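Local structure of putative tagatose-6-phosphate ketose/aldose isomerase (Escherichia coli, 3C3J) at residues F219-W224 with A350-L355; W224-Y229 with K253-Y258; L230-L235 with D259-F264; S270-E275 with D302-R307; E275-V280 with R307-A312. The protein is of unproven function but belongs to the SIS family, with two alpha/beta SIS domains in each chain of a dimer. All blocks are in the same frame, centred on the assembly; numbering follows the deposited sequence.

Interaction 1. Residues F219-W224 with A350-L355; sequences FGYAPW and ALMQSL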
# COMPACT_ATOMS: atom_id res chain seq x y z
N PHE A 219 2.80 -20.75 -15.17
CA PHE A 219 1.40 -20.52 -15.52
C PHE A 219 1.23 -20.68 -17.04
O PHE A 219 0.10 -20.83 -17.50
CB PHE A 219 0.90 -19.14 -15.09
CG PHE A 219 1.16 -18.82 -13.63
CD1 PHE A 219 0.96 -19.76 -12.65
CD2 PHE A 219 1.58 -17.55 -13.25
CE1 PHE A 219 1.21 -19.47 -11.31
CE2 PHE A 219 1.84 -17.26 -11.89
CZ PHE A 219 1.65 -18.22 -10.95
N GLY A 220 2.33 -20.61 -17.80
CA GLY A 220 2.29 -20.82 -19.26
C GLY A 220 2.67 -19.58 -20.04
O GLY A 220 3.09 -18.59 -19.47
N TYR A 221 2.50 -19.65 -21.37
CA TYR A 221 2.91 -18.57 -22.27
C TYR A 221 1.77 -17.97 -23.11
O TYR A 221 1.99 -17.54 -24.26
CB TYR A 221 4.03 -19.04 -23.19
CG TYR A 221 5.25 -19.58 -22.45
CD1 TYR A 221 6.04 -18.73 -21.68
CD2 TYR A 221 5.62 -20.92 -22.56
CE1 TYR A 221 7.17 -19.20 -21.02
CE2 TYR A 221 6.73 -21.40 -21.90
CZ TYR A 221 7.50 -20.54 -21.13
OH TYR A 221 8.61 -21.00 -20.49
N ALA A 222 0.58 -17.89 -22.55
CA ALA A 222 -0.56 -17.25 -23.22
C ALA A 222 -0.31 -15.76 -23.45
O ALA A 222 0.48 -15.14 -22.74
CB ALA A 222 -1.85 -17.48 -22.44
N PRO A 223 -0.98 -15.16 -24.44
CA PRO A 223 -0.71 -13.78 -24.77
C PRO A 223 -1.43 -12.77 -23.84
O PRO A 223 -2.07 -11.81 -24.30
CB PRO A 223 -1.21 -13.69 -26.21
CG PRO A 223 -2.36 -14.69 -26.26
CD PRO A 223 -2.00 -15.78 -25.32
N TRP A 224 -1.30 -12.96 -22.54
CA TRP A 224 -1.84 -11.98 -21.60
C TRP A 224 -1.05 -10.67 -21.68
O TRP A 224 0.15 -10.68 -22.00
CB TRP A 224 -1.88 -12.53 -20.16
CG TRP A 224 -0.80 -13.48 -19.86
CD1 TRP A 224 0.53 -13.25 -19.92
CD2 TRP A 224 -0.96 -14.84 -19.48
NE1 TRP A 224 1.22 -14.38 -19.59
CE2 TRP A 224 0.33 -15.37 -19.31
CE3 TRP A 224 -2.07 -15.66 -19.25
CZ2 TRP A 224 0.55 -16.69 -18.93
CZ3 TRP A 224 -1.85 -16.98 -18.88
CH2 TRP A 224 -0.55 -17.48 -18.73
N ALA A 350 7.88 -15.13 -13.53
CA ALA A 350 8.48 -13.92 -14.06
C ALA A 350 9.77 -14.19 -14.86
O ALA A 350 9.97 -13.62 -15.94
CB ALA A 350 8.73 -12.91 -12.89
N LEU A 351 10.62 -15.08 -14.35
CA LEU A 351 11.87 -15.43 -15.02
C LEU A 351 11.58 -16.01 -16.42
O LEU A 351 12.22 -15.60 -17.40
CB LEU A 351 12.66 -16.42 -14.16
CG LEU A 351 13.91 -17.06 -14.77
CD1 LEU A 351 15.03 -16.04 -15.05
CD2 LEU A 351 14.38 -18.23 -13.94
N MSE A 352 10.61 -16.92 -16.51
CA MSE A 352 10.28 -17.59 -17.78
C MSE A 352 9.49 -16.72 -18.76
O MSE A 352 9.66 -16.85 -19.97
CB MSE A 352 9.57 -18.92 -17.51
CG MSE A 352 10.36 -19.89 -16.63
SE MSE A 352 12.30 -20.13 -17.12
CE MSE A 352 13.02 -18.33 -17.17
N GLN A 353 8.66 -15.82 -18.25
CA GLN A 353 8.07 -14.81 -19.11
C GLN A 353 9.16 -13.94 -19.74
O GLN A 353 9.10 -13.63 -20.93
CB GLN A 353 7.09 -13.93 -18.31
CG GLN A 353 5.82 -14.64 -17.88
CD GLN A 353 4.96 -15.07 -19.05
OE1 GLN A 353 4.83 -16.27 -19.35
NE2 GLN A 353 4.40 -14.10 -19.75
N SER A 354 10.15 -13.54 -18.94
CA SER A 354 11.25 -12.70 -19.39
C SER A 354 12.02 -13.40 -20.50
O SER A 354 12.28 -12.82 -21.56
CB SER A 354 12.19 -12.42 -18.21
OG SER A 354 13.27 -11.58 -18.57
N LEU A 355 12.39 -14.65 -20.25
CA LEU A 355 13.16 -15.41 -21.22
C LEU A 355 12.35 -15.66 -22.48
O LEU A 355 12.87 -15.54 -23.60
CB LEU A 355 13.63 -16.72 -20.61
CG LEU A 355 14.78 -16.53 -19.63
CD1 LEU A 355 15.07 -17.82 -18.90
CD2 LEU A 355 16.02 -16.00 -20.35

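Interaction 2. Residues W224-Y229 with K253-Y258; sequences WKRIVY and KLAAFY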
# COMPACT_ATOMS: atom_id res chain seq x y z
N TRP A 224 -1.30 -12.96 -22.54
CA TRP A 224 -1.84 -11.98 -21.60
C TRP A 224 -1.05 -10.67 -21.68
O TRP A 224 0.15 -10.68 -22.00
CB TRP A 224 -1.88 -12.53 -20.16
CG TRP A 224 -0.80 -13.48 -19.86
CD1 TRP A 224 0.53 -13.25 -19.92
CD2 TRP A 224 -0.96 -14.84 -19.48
NE1 TRP A 224 1.22 -14.38 -19.59
CE2 TRP A 224 0.33 -15.37 -19.31
CE3 TRP A 224 -2.07 -15.66 -19.25
CZ2 TRP A 224 0.55 -16.69 -18.93
CZ3 TRP A 224 -1.85 -16.98 -18.88
CH2 TRP A 224 -0.55 -17.48 -18.73
N LYS A 225 -1.75 -9.57 -21.42
CA LYS A 225 -1.19 -8.22 -21.38
C LYS A 225 -1.22 -7.62 -19.96
O LYS A 225 -0.59 -6.59 -19.70
CB LYS A 225 -2.05 -7.30 -22.24
CG LYS A 225 -2.09 -7.70 -23.72
CD LYS A 225 -0.86 -7.25 -24.45
CE LYS A 225 -1.10 -7.28 -25.98
NZ LYS A 225 -2.28 -6.45 -26.39
N ARG A 226 -1.98 -8.24 -19.08
CA ARG A 226 -2.08 -7.78 -17.68
C ARG A 226 -2.03 -8.98 -16.79
O ARG A 226 -2.60 -10.03 -17.11
CB ARG A 226 -3.37 -7.02 -17.42
CG ARG A 226 -3.56 -5.80 -18.33
CD ARG A 226 -4.86 -5.08 -18.07
NE ARG A 226 -4.92 -3.81 -18.79
CZ ARG A 226 -5.95 -2.95 -18.75
NH1 ARG A 226 -5.91 -1.83 -19.44
NH2 ARG A 226 -7.02 -3.22 -18.00
N ILE A 227 -1.34 -8.83 -15.67
CA ILE A 227 -1.37 -9.81 -14.62
C ILE A 227 -1.75 -9.14 -13.31
O ILE A 227 -1.29 -8.04 -13.01
CB ILE A 227 -0.04 -10.60 -14.50
CG1 ILE A 227 -0.16 -11.68 -13.42
CG2 ILE A 227 1.14 -9.69 -14.23
CD1 ILE A 227 0.92 -12.74 -13.51
N VAL A 228 -2.63 -9.81 -12.56
CA VAL A 228 -3.04 -9.34 -11.26
C VAL A 228 -2.81 -10.45 -10.26
O VAL A 228 -3.32 -11.57 -10.44
CB VAL A 228 -4.53 -8.94 -11.17
CG1 VAL A 228 -4.80 -8.27 -9.76
CG2 VAL A 228 -4.92 -8.05 -12.32
N TYR A 229 -2.06 -10.13 -9.20
CA TYR A 229 -1.94 -11.04 -8.06
C TYR A 229 -2.78 -10.56 -6.90
O TYR A 229 -2.74 -9.36 -6.56
CB TYR A 229 -0.48 -11.15 -7.60
CG TYR A 229 0.43 -11.93 -8.54
CD1 TYR A 229 0.55 -13.32 -8.43
CD2 TYR A 229 1.24 -11.27 -9.45
CE1 TYR A 229 1.42 -14.03 -9.26
CE2 TYR A 229 2.10 -11.96 -10.28
CZ TYR A 229 2.19 -13.35 -10.18
OH TYR A 229 3.06 -14.03 -10.99
N LYS A 253 6.73 -4.86 -20.13
CA LYS A 253 5.85 -5.29 -21.21
C LYS A 253 4.58 -5.94 -20.71
O LYS A 253 3.52 -5.77 -21.31
CB LYS A 253 6.59 -6.19 -22.19
CG LYS A 253 7.78 -5.49 -22.88
CD LYS A 253 7.42 -4.13 -23.52
CE LYS A 253 8.68 -3.31 -23.82
NZ LYS A 253 9.56 -3.17 -22.62
N LEU A 254 4.65 -6.68 -19.63
CA LEU A 254 3.43 -7.19 -19.00
C LEU A 254 3.08 -6.27 -17.85
O LEU A 254 3.84 -6.18 -16.87
CB LEU A 254 3.69 -8.60 -18.49
CG LEU A 254 2.54 -9.49 -18.02
CD1 LEU A 254 1.23 -9.30 -18.81
CD2 LEU A 254 3.03 -10.96 -18.08
N ALA A 255 1.96 -5.56 -17.98
CA ALA A 255 1.46 -4.71 -16.90
C ALA A 255 1.08 -5.60 -15.72
O ALA A 255 0.41 -6.63 -15.90
CB ALA A 255 0.23 -3.90 -17.38
N ALA A 256 1.49 -5.23 -14.52
CA ALA A 256 1.22 -6.04 -13.32
C ALA A 256 0.59 -5.21 -12.20
O ALA A 256 0.97 -4.06 -11.96
CB ALA A 256 2.49 -6.77 -12.85
N PHE A 257 -0.37 -5.83 -11.52
CA PHE A 257 -1.20 -5.20 -10.48
C PHE A 257 -1.27 -6.13 -9.30
O PHE A 257 -1.07 -7.34 -9.42
CB PHE A 257 -2.61 -4.92 -11.00
CG PHE A 257 -2.64 -4.18 -12.28
CD1 PHE A 257 -2.68 -2.80 -12.31
CD2 PHE A 257 -2.62 -4.87 -13.50
CE1 PHE A 257 -2.69 -2.10 -13.51
CE2 PHE A 257 -2.62 -4.17 -14.71
CZ PHE A 257 -2.67 -2.80 -14.71
N TYR A 258 -1.57 -5.57 -8.14
CA TYR A 258 -1.81 -6.37 -6.92
C TYR A 258 -2.96 -5.79 -6.13
O TYR A 258 -3.25 -4.59 -6.21
CB TYR A 258 -0.56 -6.39 -6.03
CG TYR A 258 -0.13 -5.01 -5.61
CD1 TYR A 258 -0.53 -4.46 -4.39
CD2 TYR A 258 0.64 -4.23 -6.46
CE1 TYR A 258 -0.15 -3.17 -4.02
CE2 TYR A 258 1.01 -2.91 -6.09
CZ TYR A 258 0.62 -2.41 -4.87
OH TYR A 258 0.99 -1.12 -4.50

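Interaction 3. Residues L230-L235 with D259-F264; sequences LGSGGL and DSPTGF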
# COMPACT_ATOMS: atom_id res chain seq x y z
N LEU A 230 -3.50 -11.48 -6.26
CA LEU A 230 -4.39 -11.17 -5.12
C LEU A 230 -4.06 -12.02 -3.91
O LEU A 230 -3.82 -13.23 -4.02
CB LEU A 230 -5.87 -11.38 -5.51
CG LEU A 230 -6.43 -10.66 -6.74
CD1 LEU A 230 -7.87 -11.08 -7.08
CD2 LEU A 230 -6.35 -9.14 -6.53
N GLY A 231 -4.00 -11.38 -2.74
CA GLY A 231 -3.77 -12.07 -1.48
C GLY A 231 -4.32 -11.25 -0.32
O GLY A 231 -4.22 -10.03 -0.34
N SER A 232 -4.89 -11.92 0.67
CA SER A 232 -5.49 -11.23 1.81
C SER A 232 -4.46 -10.92 2.89
O SER A 232 -3.48 -11.65 3.06
CB SER A 232 -6.64 -12.06 2.43
OG SER A 232 -7.74 -12.19 1.55
N GLY A 233 -4.69 -9.83 3.61
CA GLY A 233 -3.83 -9.50 4.75
C GLY A 233 -2.41 -9.31 4.28
O GLY A 233 -2.17 -8.67 3.24
N GLY A 234 -1.46 -9.93 4.99
CA GLY A 234 -0.06 -9.88 4.61
C GLY A 234 0.30 -10.53 3.28
O GLY A 234 1.32 -10.20 2.69
N LEU A 235 -0.53 -11.45 2.78
CA LEU A 235 -0.29 -12.02 1.46
C LEU A 235 -0.46 -11.02 0.34
O LEU A 235 -0.01 -11.26 -0.78
CB LEU A 235 -1.17 -13.23 1.20
CG LEU A 235 -0.91 -14.47 2.05
CD1 LEU A 235 -1.98 -15.53 1.76
CD2 LEU A 235 0.53 -15.02 1.85
N ASP A 259 -3.56 -6.61 -5.30
CA ASP A 259 -4.58 -6.17 -4.35
C ASP A 259 -4.92 -7.30 -3.41
O ASP A 259 -4.35 -8.39 -3.50
CB ASP A 259 -5.86 -5.72 -5.07
CG ASP A 259 -6.54 -4.50 -4.40
OD1 ASP A 259 -6.65 -4.41 -3.15
OD2 ASP A 259 -7.01 -3.63 -5.16
N SER A 260 -5.83 -7.03 -2.48
CA SER A 260 -6.43 -8.08 -1.69
C SER A 260 -7.71 -8.51 -2.42
O SER A 260 -8.27 -7.74 -3.17
CB SER A 260 -6.79 -7.60 -0.30
OG SER A 260 -7.78 -6.62 -0.37
N PRO A 261 -8.11 -9.77 -2.25
CA PRO A 261 -9.38 -10.22 -2.83
C PRO A 261 -10.59 -9.32 -2.51
O PRO A 261 -11.34 -8.98 -3.43
CB PRO A 261 -9.55 -11.63 -2.25
CG PRO A 261 -8.15 -12.11 -2.09
CD PRO A 261 -7.36 -10.88 -1.66
N THR A 262 -10.75 -8.91 -1.25
CA THR A 262 -11.89 -8.07 -0.87
C THR A 262 -11.72 -6.62 -1.37
O THR A 262 -12.68 -6.01 -1.84
CB THR A 262 -12.15 -8.11 0.63
OG1 THR A 262 -10.96 -7.73 1.31
CG2 THR A 262 -12.54 -9.55 1.07
N GLY A 263 -10.50 -6.09 -1.31
CA GLY A 263 -10.17 -4.78 -1.85
C GLY A 263 -10.45 -4.68 -3.35
O GLY A 263 -10.92 -3.65 -3.84
N PHE A 264 -10.21 -5.79 -4.06
CA PHE A 264 -10.35 -5.85 -5.52
C PHE A 264 -11.75 -5.49 -6.01
O PHE A 264 -11.90 -4.92 -7.09
CB PHE A 264 -9.95 -7.25 -6.02
CG PHE A 264 -9.57 -7.31 -7.48
CD1 PHE A 264 -8.63 -6.43 -8.00
CD2 PHE A 264 -10.09 -8.30 -8.30
CE1 PHE A 264 -8.25 -6.50 -9.35
CE2 PHE A 264 -9.71 -8.38 -9.64
CZ PHE A 264 -8.79 -7.48 -10.16
O HOH W 1 -9.02 -9.75 1.07

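Interaction 4. Residues S270-E275 with D302-R307; sequences SLVDDE and DNQAMR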
# COMPACT_ATOMS: atom_id res chain seq x y z
N SER A 270 -12.23 -3.57 -12.35
CA SER A 270 -12.44 -3.03 -13.68
C SER A 270 -11.24 -3.25 -14.58
O SER A 270 -11.38 -3.25 -15.79
CB SER A 270 -12.74 -1.53 -13.61
OG SER A 270 -11.68 -0.87 -12.99
N LEU A 271 -10.07 -3.46 -13.99
CA LEU A 271 -8.92 -3.77 -14.82
C LEU A 271 -8.98 -5.17 -15.49
O LEU A 271 -8.27 -5.43 -16.46
CB LEU A 271 -7.62 -3.52 -14.03
CG LEU A 271 -7.13 -4.58 -13.09
CD1 LEU A 271 -6.36 -5.61 -13.89
CD2 LEU A 271 -6.27 -3.94 -11.96
N VAL A 272 -9.81 -6.07 -14.99
CA VAL A 272 -9.88 -7.41 -15.57
C VAL A 272 -10.49 -7.38 -16.99
O VAL A 272 -11.63 -6.97 -17.18
CB VAL A 272 -10.66 -8.39 -14.68
CG1 VAL A 272 -10.73 -9.76 -15.33
CG2 VAL A 272 -10.02 -8.49 -13.29
N ASP A 273 -9.69 -7.77 -17.97
CA ASP A 273 -10.18 -7.89 -19.34
C ASP A 273 -9.80 -9.27 -19.88
O ASP A 273 -9.25 -10.11 -19.15
CB ASP A 273 -9.66 -6.75 -20.22
CG ASP A 273 -8.13 -6.74 -20.40
OD1 ASP A 273 -7.45 -7.78 -20.27
OD2 ASP A 273 -7.58 -5.66 -20.71
N ASP A 274 -10.11 -9.52 -21.16
CA ASP A 274 -9.87 -10.84 -21.74
C ASP A 274 -8.41 -11.11 -22.13
O ASP A 274 -8.11 -12.12 -22.75
CB ASP A 274 -10.84 -11.13 -22.92
CG ASP A 274 -10.60 -10.25 -24.14
OD1 ASP A 274 -9.60 -9.49 -24.17
OD2 ASP A 274 -11.43 -10.31 -25.09
N GLU A 275 -7.51 -10.19 -21.78
CA GLU A 275 -6.08 -10.40 -21.88
C GLU A 275 -5.40 -10.36 -20.49
O GLU A 275 -4.20 -10.17 -20.41
CB GLU A 275 -5.47 -9.33 -22.75
CG GLU A 275 -5.99 -9.34 -24.18
CD GLU A 275 -5.42 -8.18 -24.96
OE1 GLU A 275 -5.61 -7.01 -24.55
OE2 GLU A 275 -4.76 -8.44 -25.98
N ASP A 302 -17.75 -14.76 -13.44
CA ASP A 302 -17.64 -13.64 -14.38
C ASP A 302 -17.11 -14.09 -15.74
O ASP A 302 -17.54 -13.59 -16.78
CB ASP A 302 -16.67 -12.57 -13.87
CG ASP A 302 -17.20 -11.79 -12.68
OD1 ASP A 302 -18.41 -11.89 -12.38
OD2 ASP A 302 -16.39 -11.06 -12.06
N ASN A 303 -16.14 -14.99 -15.72
CA ASN A 303 -15.55 -15.52 -16.93
C ASN A 303 -15.04 -14.41 -17.88
O ASN A 303 -15.20 -14.51 -19.10
CB ASN A 303 -16.56 -16.44 -17.63
CG ASN A 303 -15.94 -17.25 -18.73
OD1 ASN A 303 -14.82 -17.74 -18.61
ND2 ASN A 303 -16.66 -17.38 -19.83
N GLN A 304 -14.44 -13.36 -17.33
CA GLN A 304 -13.98 -12.29 -18.20
C GLN A 304 -12.46 -12.23 -18.38
O GLN A 304 -11.98 -11.75 -19.40
CB GLN A 304 -14.61 -10.94 -17.80
CG GLN A 304 -13.95 -10.17 -16.70
CD GLN A 304 -14.94 -9.25 -15.96
OE1 GLN A 304 -16.16 -9.34 -16.17
NE2 GLN A 304 -14.42 -8.39 -15.08
N ALA A 305 -11.72 -12.72 -17.40
CA ALA A 305 -10.27 -12.82 -17.50
C ALA A 305 -9.87 -13.85 -18.56
O ALA A 305 -10.62 -14.79 -18.83
CB ALA A 305 -9.66 -13.20 -16.16
N MSE A 306 -8.70 -13.67 -19.17
CA MSE A 306 -8.11 -14.70 -20.01
C MSE A 306 -7.93 -15.99 -19.23
O MSE A 306 -8.17 -17.07 -19.75
CB MSE A 306 -6.75 -14.27 -20.55
CG MSE A 306 -6.06 -15.29 -21.48
SE MSE A 306 -4.45 -14.52 -22.34
CE MSE A 306 -5.32 -13.64 -23.89
N ARG A 307 -7.49 -15.86 -17.97
CA ARG A 307 -7.27 -17.02 -17.09
C ARG A 307 -7.30 -16.59 -15.63
O ARG A 307 -6.77 -15.53 -15.29
CB ARG A 307 -5.91 -17.68 -17.39
CG ARG A 307 -5.79 -19.09 -16.83
CD ARG A 307 -4.59 -19.84 -17.37
NE ARG A 307 -4.64 -19.96 -18.83
CZ ARG A 307 -3.63 -20.35 -19.61
NH1 ARG A 307 -2.45 -20.69 -19.09
NH2 ARG A 307 -3.80 -20.40 -20.94

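Interaction 5. Residues E275-V280 with R307-A312; sequences ETLVVV and RVIAIA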
# COMPACT_ATOMS: atom_id res chain seq x y z
N GLU A 275 -7.51 -10.19 -21.78
CA GLU A 275 -6.08 -10.40 -21.88
C GLU A 275 -5.40 -10.36 -20.49
O GLU A 275 -4.20 -10.17 -20.41
CB GLU A 275 -5.47 -9.33 -22.75
CG GLU A 275 -5.99 -9.34 -24.18
CD GLU A 275 -5.42 -8.18 -24.96
OE1 GLU A 275 -5.61 -7.01 -24.55
OE2 GLU A 275 -4.76 -8.44 -25.98
N THR A 276 -6.19 -10.56 -19.44
CA THR A 276 -5.71 -10.52 -18.06
C THR A 276 -5.65 -11.90 -17.43
O THR A 276 -6.62 -12.65 -17.49
CB THR A 276 -6.64 -9.65 -17.16
OG1 THR A 276 -6.75 -8.32 -17.68
CG2 THR A 276 -6.13 -9.61 -15.71
N LEU A 277 -4.50 -12.20 -16.83
CA LEU A 277 -4.31 -13.33 -15.93
C LEU A 277 -4.49 -12.85 -14.51
O LEU A 277 -3.85 -11.89 -14.10
CB LEU A 277 -2.87 -13.87 -16.04
CG LEU A 277 -2.37 -14.91 -15.01
CD1 LEU A 277 -3.20 -16.20 -15.00
CD2 LEU A 277 -0.91 -15.25 -15.28
N VAL A 278 -5.32 -13.55 -13.75
CA VAL A 278 -5.51 -13.28 -12.33
C VAL A 278 -5.01 -14.49 -11.55
O VAL A 278 -5.44 -15.63 -11.81
CB VAL A 278 -6.99 -13.03 -11.98
CG1 VAL A 278 -7.16 -12.83 -10.46
CG2 VAL A 278 -7.56 -11.81 -12.79
N VAL A 279 -4.11 -14.25 -10.60
CA VAL A 279 -3.61 -15.32 -9.73
C VAL A 279 -3.99 -15.02 -8.29
O VAL A 279 -3.70 -13.95 -7.76
CB VAL A 279 -2.07 -15.50 -9.86
CG1 VAL A 279 -1.58 -16.64 -8.95
CG2 VAL A 279 -1.68 -15.72 -11.33
N VAL A 280 -4.64 -15.99 -7.64
CA VAL A 280 -5.13 -15.83 -6.28
C VAL A 280 -4.34 -16.71 -5.35
O VAL A 280 -4.35 -17.94 -5.48
CB VAL A 280 -6.64 -16.14 -6.17
CG1 VAL A 280 -7.12 -15.96 -4.72
CG2 VAL A 280 -7.44 -15.26 -7.15
N ARG A 307 -7.49 -15.86 -17.97
CA ARG A 307 -7.27 -17.02 -17.09
C ARG A 307 -7.30 -16.59 -15.63
O ARG A 307 -6.77 -15.53 -15.29
CB ARG A 307 -5.91 -17.68 -17.39
CG ARG A 307 -5.79 -19.09 -16.83
CD ARG A 307 -4.59 -19.84 -17.37
NE ARG A 307 -4.64 -19.96 -18.83
CZ ARG A 307 -3.63 -20.35 -19.61
NH1 ARG A 307 -2.45 -20.69 -19.09
NH2 ARG A 307 -3.80 -20.40 -20.94
N VAL A 308 -7.92 -17.42 -14.79
CA VAL A 308 -7.94 -17.25 -13.33
C VAL A 308 -7.32 -18.49 -12.72
O VAL A 308 -7.82 -19.60 -12.91
CB VAL A 308 -9.35 -17.05 -12.75
CG1 VAL A 308 -9.29 -16.85 -11.19
CG2 VAL A 308 -10.06 -15.84 -13.43
N ILE A 309 -6.20 -18.31 -12.00
CA ILE A 309 -5.47 -19.42 -11.36
C ILE A 309 -5.53 -19.24 -9.85
O ILE A 309 -5.16 -18.20 -9.35
CB ILE A 309 -3.99 -19.46 -11.80
CG1 ILE A 309 -3.85 -19.62 -13.31
CG2 ILE A 309 -3.20 -20.56 -11.09
CD1 ILE A 309 -2.40 -19.61 -13.76
N ALA A 310 -6.02 -20.26 -9.15
CA ALA A 310 -5.99 -20.33 -7.70
C ALA A 310 -4.80 -21.19 -7.31
O ALA A 310 -4.64 -22.31 -7.84
CB ALA A 310 -7.25 -20.94 -7.17
N ILE A 311 -4.00 -20.70 -6.38
CA ILE A 311 -2.95 -21.49 -5.74
C ILE A 311 -3.35 -21.72 -4.28
O ILE A 311 -3.59 -20.77 -3.55
CB ILE A 311 -1.55 -20.82 -5.84
CG1 ILE A 311 -1.25 -20.42 -7.30
CG2 ILE A 311 -0.48 -21.76 -5.32
CD1 ILE A 311 0.08 -19.67 -7.47
N ALA A 312 -3.49 -22.99 -3.88
CA ALA A 312 -4.00 -23.33 -2.55
C ALA A 312 -3.43 -24.63 -2.00
O ALA A 312 -3.08 -25.53 -2.76
CB ALA A 312 -5.53 -23.39 -2.55

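Interaction 1. Residues F219-W224 with A350-L355
The two rings of 219-224, Tyr221 and Trp224, meet Gln353 and Met352 of helix 335-356 mainly by their edges. At the indole edge of Trp224, in plane, lie Gln353 CD and Phe219 O, while one indole face carries Ala222 O, 3.2 Å above it. The Tyr221 ring has Met352 O at its edge, 3.6 Å from CE1. Its OH sits 3.8 Å from Met352 CB and is hydrogen-bonded to Ser215 O, and the ring also stacks with His356. The Gln353 side chain runs antiparallel alongside that of Tyr221, its amide tilted 21° from the ring plane. CG of Gln353 lies beside its own backbone N (chi1 -70°), and a second bend at chi2 brings CD to 3.8 Å from Trp224 NE1. This joins the loop ahead of strand 226-231 to the helix near its C-terminal end. The Gln353 amide is probably flipped in the model; turned over, it may accept from the indole N-H and donate to Gly220 O, letting one amide satisfy both polar groups.

Interaction 2. Residues W224-Y229 with K253-Y258
Ile227 and Ala256 are register partners in a parallel beta-strand pair, the two strands of a beta-alpha-beta unit whose connecting helix is 235-249. Ile227 bonds through both its backbone N and its backbone O: N donates to Ala255 O at 2.8 Å, and O accepts from Phe257 N, also at 2.8 Å. On the face shared with Tyr229, Ile227 CG2 rests 3.5 Å from Ala256 CB and 4.0 Å from Leu254 CG. Leu254 CD2 reaches on to Trp224 CD1, 3.9 Å away. On the other face Phe257 CG lies beside its own backbone N (chi1 -52°); Arg226 CB meets the ring edge at CE2, 4.0 Å off, and Val228 CG2 comes obliquely to CD2. Further out, Phe349 of helix 335-356 touches Ile227 and Tyr229. On the face of Arg226 and Phe257 the second subunit comes in, Phe257 meeting Phe257 of that chain with nearly parallel rings and Arg226 NH2 bonding to Gly252 O of that chain. Beyond Val228, the ladder goes on with Tyr229 N donating to Phe257 O at 3.0 Å.

Interaction 3. Residues L230-L235 with D259-F264
Leu230 and Gly231 close the parallel pairing with Asp259 where two neighbouring strands of the SIS sheet run out, one into a glycine-rich turn and the other into the short, weakly bonded helix about 261-264. Gly231 N donates to Asp259 O at 3.1 Å, in the carbonyl plane. Next to that bond, Leu230 carries the apolar contact: its CD2 lies over one face of the Phe264 ring, 4.0 Å from the centroid and offset toward the rim, while CD1 touches CD2 of the same ring at 3.8 Å. The two side chains cross at about a right angle. Phe264 CG is anti to its backbone N (chi1 -159°), on the side of the carbonyl carbon. Pro261 CD packs against Gly231 C and lies 3.5 Å from Ser232 OG. Ser260 is the N-cap, its OG accepting from Gly263 N at 2.9 Å, and its own N is held by Asp259 OD1 through the anti lone pair. A water donates to Ser232 OG at 2.8 Å and accepts from Thr262 N at 3.0 Å; Ser232 OG also bonds to Asp292. The peptide N-H groups at the start of the helix are thus taken up by a serine oxygen and a water, and the water ties the glycine-rich turn to the helix.

Interaction 4. Residues S270-E275 with D302-R307
Asp273, whose backbone O abuts Ala305, has a carboxylate oxygen, OD1, gripped by two donors: Glu275 N, at 2.8 Å and 44° out of the carboxylate plane, and the side-chain hydroxyl of Thr276. The first bond makes an Asx turn and fixes the backbone of 273-275 beside 302-307. Across the contact no hydrogen bond forms. Instead Asp273 O takes a CA-H...O contact from Ala305 CA at 3.3 Å, and Gln304 O takes another from Asp274 CA, also at 3.3 Å. Val272 supplies the buried part: its CG1, anti to the backbone N (chi1 179°), touches Gln304 CG at 3.5 Å and Ala305 CB at 3.7 Å. The side chains of Val272 and Gln304 cross at about a right angle, with Gln304 NE2 drawn up to 3.8 Å from Val272 CB. At the other end the selenomethionine Met306 lies against Asp274, both CB and CE being 3.4 Å from Asp274 O, with CE next to Glu275 CA. Asp302 pairs with Lys269 and Glu275 with Lys225, both as salt bridges. Two surface loops are joined here, each leading into one of two adjacent strands, 276-281 and 307-312, at the N-terminal ends of neighbouring strands in a parallel alpha/beta sheet.

Interaction 5. Residues E275-V280 with R307-A312
Val278 and Arg307 begin the firm part of a backbone ladder that alternates between the two strands: Val278 N donates to Arg307 O at 2.9 Å. Ile309 N then donates to Val278 O, Val280 N to Ile309 O, and Ile311 N to Val280 O. The last of these is almost straight at the hydrogen, 178°, and all four donors sit nearly along the C=O axis. The ladder starts less firmly, with a weak bond from Arg307 N to Thr276 O. Between the rungs, CA-H...O contacts from Leu277, Val308 and Val279 use the same carbonyl oxygens. This is a parallel pair with axes 15° apart, the two ends of a beta-alpha-beta unit whose crossover is helix 288-302. The side-chain contacts divide by face. On one face Leu277 CD1 meets Ile309 CD1 at 3.7 Å, the two side chains crossing obliquely, and Arg307 CB lies 3.9 Å from Leu277 CD1. Farther along that face Val279 CG1 touches Ile311 CD1 at 3.8 Å; CG1 is anti to the backbone N of Val279 (chi1 -179°). Phe219, Phe349 and Phe342 cover parts of this side. On the other, Val278 and Val308 touch more loosely, and Leu296 and Leu299 of helix 288-302 pack over that face.

Overall arrangement
All five contacts lie in the second SIS domain and gather round its parallel sheet, whose order is 255-259, 226-231, 276-281, 307-312, 324-326. Interactions 2 and 5 are adjoining strand pairs, centres 11 Å apart, joined by bonds between strands 226-231 and 276-281. Interaction 3 continues interaction 2 through the last strand residues into the turn and helix that follow, while interaction 4 precedes interaction 5 at the strand starts, 10 Å away between centres. Interaction 1 brings the loop before strand 226-231 to helix 335-356, about 23 Å from interaction 3 between centres. Along the chain it spans the other four: interactions 2 and 3 interleave, then 4 and 5 do. Interactions 2, 3 and 4 also reach the second subunit, linking the sheet to the dimer interface.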